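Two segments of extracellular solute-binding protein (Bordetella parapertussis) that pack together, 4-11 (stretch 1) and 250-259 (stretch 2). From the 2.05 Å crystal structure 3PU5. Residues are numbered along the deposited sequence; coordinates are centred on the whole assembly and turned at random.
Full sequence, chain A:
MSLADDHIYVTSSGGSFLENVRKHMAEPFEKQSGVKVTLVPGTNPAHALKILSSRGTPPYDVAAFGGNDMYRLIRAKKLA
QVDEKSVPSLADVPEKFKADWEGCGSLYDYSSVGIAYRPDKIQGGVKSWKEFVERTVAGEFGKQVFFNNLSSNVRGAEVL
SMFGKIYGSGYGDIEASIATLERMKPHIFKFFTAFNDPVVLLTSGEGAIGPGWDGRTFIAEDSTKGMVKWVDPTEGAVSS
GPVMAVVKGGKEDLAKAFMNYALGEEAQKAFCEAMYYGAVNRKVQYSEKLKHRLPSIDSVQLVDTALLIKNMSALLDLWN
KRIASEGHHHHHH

Stretch 1 (4-11) ADDHIYVT
Stretch 2, residues 250-259: GKEDLAKAFM

How do the two backbones lie? Residues 7-11 form an extended strand, phi/psi running from -153/120 at H7 through -117/154 at I8 to -128/125 at V10. Residues 252-259 are helical, near -64/-41, with K251 (-80/77) as N-cap. The axes approach to 8.9 Å, with N-to-C directions 61° apart (signed crossing angle -61°). I8 and A255 are in register, their CA atoms 7.0 Å apart.

What holds each segment in shape? Helical bonds run from A255 N to K251 O (2.9 Å) through M259 N to A255 O (2.8 Å). Before the strand, D5 (-84/-14) and D6 (-86/68) turn the chain, and H7 N makes a weak bond to D5 O (3.1 Å).

What fills the center? I8 (chi1 p, chi2 t) sets CG2 3.5 Å from L254 CB and CD1 3.5 Å from F258 CB, bridging successive helical turns. L254 is m,t. F258 is t with chi2 78°; V10 (t) places CG2 over one face of the F258 ring, and its CG1 lies 4.1 Å from F258 CE2.

How does K251 reach across? Its m,t,t,p chain runs from the first strand residue back to the loop before it, with K251 CD 3.5 Å from H7 O and K251 CE 3.0 Å from D5 O. NZ is hydrogen-bonded elsewhere in the structure. No hydrogen bond joins the two stretches, and the closest side-chain pairs are apolar.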

# COMPACT_ATOMS: atom_id res chain seq x y z
N ALA A 4 31.43 -16.85 -4.87
CA ALA A 4 31.64 -15.44 -4.69
C ALA A 4 30.62 -14.63 -5.45
O ALA A 4 30.21 -13.59 -5.00
CB ALA A 4 33.02 -15.06 -5.14
N ASP A 5 30.20 -15.11 -6.60
CA ASP A 5 29.22 -14.39 -7.37
C ASP A 5 27.77 -14.62 -6.97
O ASP A 5 26.94 -13.85 -7.36
CB ASP A 5 29.43 -14.57 -8.86
CG ASP A 5 30.79 -14.11 -9.31
OD1 ASP A 5 31.52 -13.46 -8.53
OD2 ASP A 5 31.18 -14.45 -10.43
N ASP A 6 27.50 -15.65 -6.16
CA ASP A 6 26.15 -15.98 -5.71
C ASP A 6 25.68 -15.23 -4.45
O ASP A 6 25.47 -15.78 -3.42
CB ASP A 6 25.99 -17.45 -5.53
CG ASP A 6 26.30 -18.21 -6.76
OD1 ASP A 6 25.70 -17.97 -7.80
OD2 ASP A 6 27.20 -19.06 -6.65
N HIS A 7 25.50 -13.95 -4.64
CA HIS A 7 25.22 -13.02 -3.61
C HIS A 7 24.45 -11.88 -4.30
O HIS A 7 24.98 -11.29 -5.19
CB HIS A 7 26.54 -12.53 -2.99
CG HIS A 7 26.38 -11.66 -1.79
ND1 HIS A 7 25.16 -11.28 -1.29
CD2 HIS A 7 27.30 -11.11 -0.98
CE1 HIS A 7 25.34 -10.53 -0.23
NE2 HIS A 7 26.63 -10.41 -0.02
N ILE A 8 23.23 -11.61 -3.88
CA ILE A 8 22.49 -10.47 -4.43
C ILE A 8 22.17 -9.40 -3.38
O ILE A 8 22.08 -9.68 -2.18
CB ILE A 8 21.18 -10.89 -5.19
CG1 ILE A 8 20.18 -11.59 -4.26
CG2 ILE A 8 21.51 -11.73 -6.41
CD1 ILE A 8 18.80 -11.84 -4.91
N TYR A 9 22.01 -8.16 -3.86
CA TYR A 9 21.67 -7.05 -2.99
C TYR A 9 20.25 -6.55 -3.33
O TYR A 9 19.93 -6.29 -4.50
CB TYR A 9 22.72 -5.93 -3.09
CG TYR A 9 24.06 -6.35 -2.51
CD1 TYR A 9 24.93 -7.15 -3.24
CD2 TYR A 9 24.44 -5.98 -1.23
CE1 TYR A 9 26.16 -7.55 -2.71
CE2 TYR A 9 25.65 -6.37 -0.69
CZ TYR A 9 26.51 -7.16 -1.43
OH TYR A 9 27.71 -7.55 -0.90
N VAL A 10 19.42 -6.45 -2.31
CA VAL A 10 18.01 -6.11 -2.47
C VAL A 10 17.68 -4.96 -1.54
O VAL A 10 17.91 -5.04 -0.32
CB VAL A 10 17.08 -7.32 -2.11
CG1 VAL A 10 15.59 -6.94 -2.32
CG2 VAL A 10 17.44 -8.55 -2.93
N THR A 11 17.15 -3.88 -2.10
CA THR A 11 16.84 -2.71 -1.28
C THR A 11 15.70 -3.03 -0.33
O THR A 11 14.87 -3.91 -0.60
CB THR A 11 16.45 -1.49 -2.12
OG1 THR A 11 15.18 -1.71 -2.74
CG2 THR A 11 17.50 -1.22 -3.18
N GLY A 250 22.34 -5.79 -13.36
CA GLY A 250 22.74 -6.48 -12.15
C GLY A 250 22.83 -7.98 -12.42
O GLY A 250 22.91 -8.39 -13.57
N LYS A 251 22.83 -8.79 -11.36
CA LYS A 251 22.81 -10.24 -11.51
C LYS A 251 21.39 -10.68 -11.80
O LYS A 251 20.68 -11.18 -10.92
CB LYS A 251 23.34 -10.92 -10.24
CG LYS A 251 24.82 -10.65 -9.97
CD LYS A 251 25.26 -11.23 -8.64
CE LYS A 251 26.76 -11.05 -8.42
NZ LYS A 251 27.09 -9.66 -8.06
N GLU A 252 20.97 -10.47 -13.05
CA GLU A 252 19.55 -10.49 -13.41
C GLU A 252 18.88 -11.84 -13.21
O GLU A 252 17.72 -11.89 -12.82
CB GLU A 252 19.35 -9.99 -14.84
CG GLU A 252 19.81 -8.55 -15.03
CD GLU A 252 19.36 -7.96 -16.35
OE1 GLU A 252 18.67 -8.67 -17.11
OE2 GLU A 252 19.67 -6.79 -16.62
N ASP A 253 19.61 -12.92 -13.45
CA ASP A 253 19.03 -14.25 -13.29
C ASP A 253 18.81 -14.62 -11.83
O ASP A 253 17.79 -15.19 -11.47
CB ASP A 253 19.86 -15.31 -14.02
CG ASP A 253 19.71 -15.22 -15.53
OD1 ASP A 253 18.62 -14.82 -16.00
OD2 ASP A 253 20.68 -15.54 -16.25
N LEU A 254 19.77 -14.27 -10.97
CA LEU A 254 19.57 -14.47 -9.54
C LEU A 254 18.45 -13.56 -9.01
O LEU A 254 17.64 -13.98 -8.18
CB LEU A 254 20.87 -14.20 -8.78
CG LEU A 254 22.08 -15.02 -9.24
CD1 LEU A 254 23.24 -14.87 -8.27
CD2 LEU A 254 21.69 -16.48 -9.40
N ALA A 255 18.42 -12.32 -9.48
CA ALA A 255 17.39 -11.36 -9.10
C ALA A 255 15.99 -11.86 -9.48
O ALA A 255 15.06 -11.78 -8.67
CB ALA A 255 17.67 -10.01 -9.73
N LYS A 256 15.85 -12.37 -10.70
CA LYS A 256 14.57 -12.94 -11.15
C LYS A 256 14.19 -14.14 -10.29
O LYS A 256 13.02 -14.37 -10.00
CB LYS A 256 14.64 -13.34 -12.63
CG LYS A 256 14.69 -12.17 -13.61
CD LYS A 256 14.94 -12.65 -15.05
CE LYS A 256 15.05 -11.50 -16.01
NZ LYS A 256 15.42 -11.98 -17.38
N ALA A 257 15.20 -14.90 -9.88
CA ALA A 257 14.98 -16.05 -9.03
C ALA A 257 14.49 -15.62 -7.65
O ALA A 257 13.55 -16.20 -7.11
CB ALA A 257 16.25 -16.88 -8.91
N PHE A 258 15.11 -14.58 -7.10
CA PHE A 258 14.62 -14.04 -5.83
C PHE A 258 13.19 -13.51 -5.98
O PHE A 258 12.31 -13.78 -5.15
CB PHE A 258 15.53 -12.94 -5.28
CG PHE A 258 14.99 -12.30 -4.03
CD1 PHE A 258 15.10 -12.94 -2.81
CD2 PHE A 258 14.30 -11.10 -4.09
CE1 PHE A 258 14.55 -12.37 -1.65
CE2 PHE A 258 13.77 -10.52 -2.94
CZ PHE A 258 13.89 -11.16 -1.72
N MSE A 259 12.95 -12.73 -7.04
CA MSE A 259 11.62 -12.17 -7.23
C MSE A 259 10.58 -13.29 -7.37
O MSE A 259 9.49 -13.21 -6.82
CB MSE A 259 11.60 -11.28 -8.47
CG MSE A 259 10.28 -10.55 -8.70
SE MSE A 259 10.47 -9.24 -10.17
CE MSE A 259 8.64 -8.55 -10.17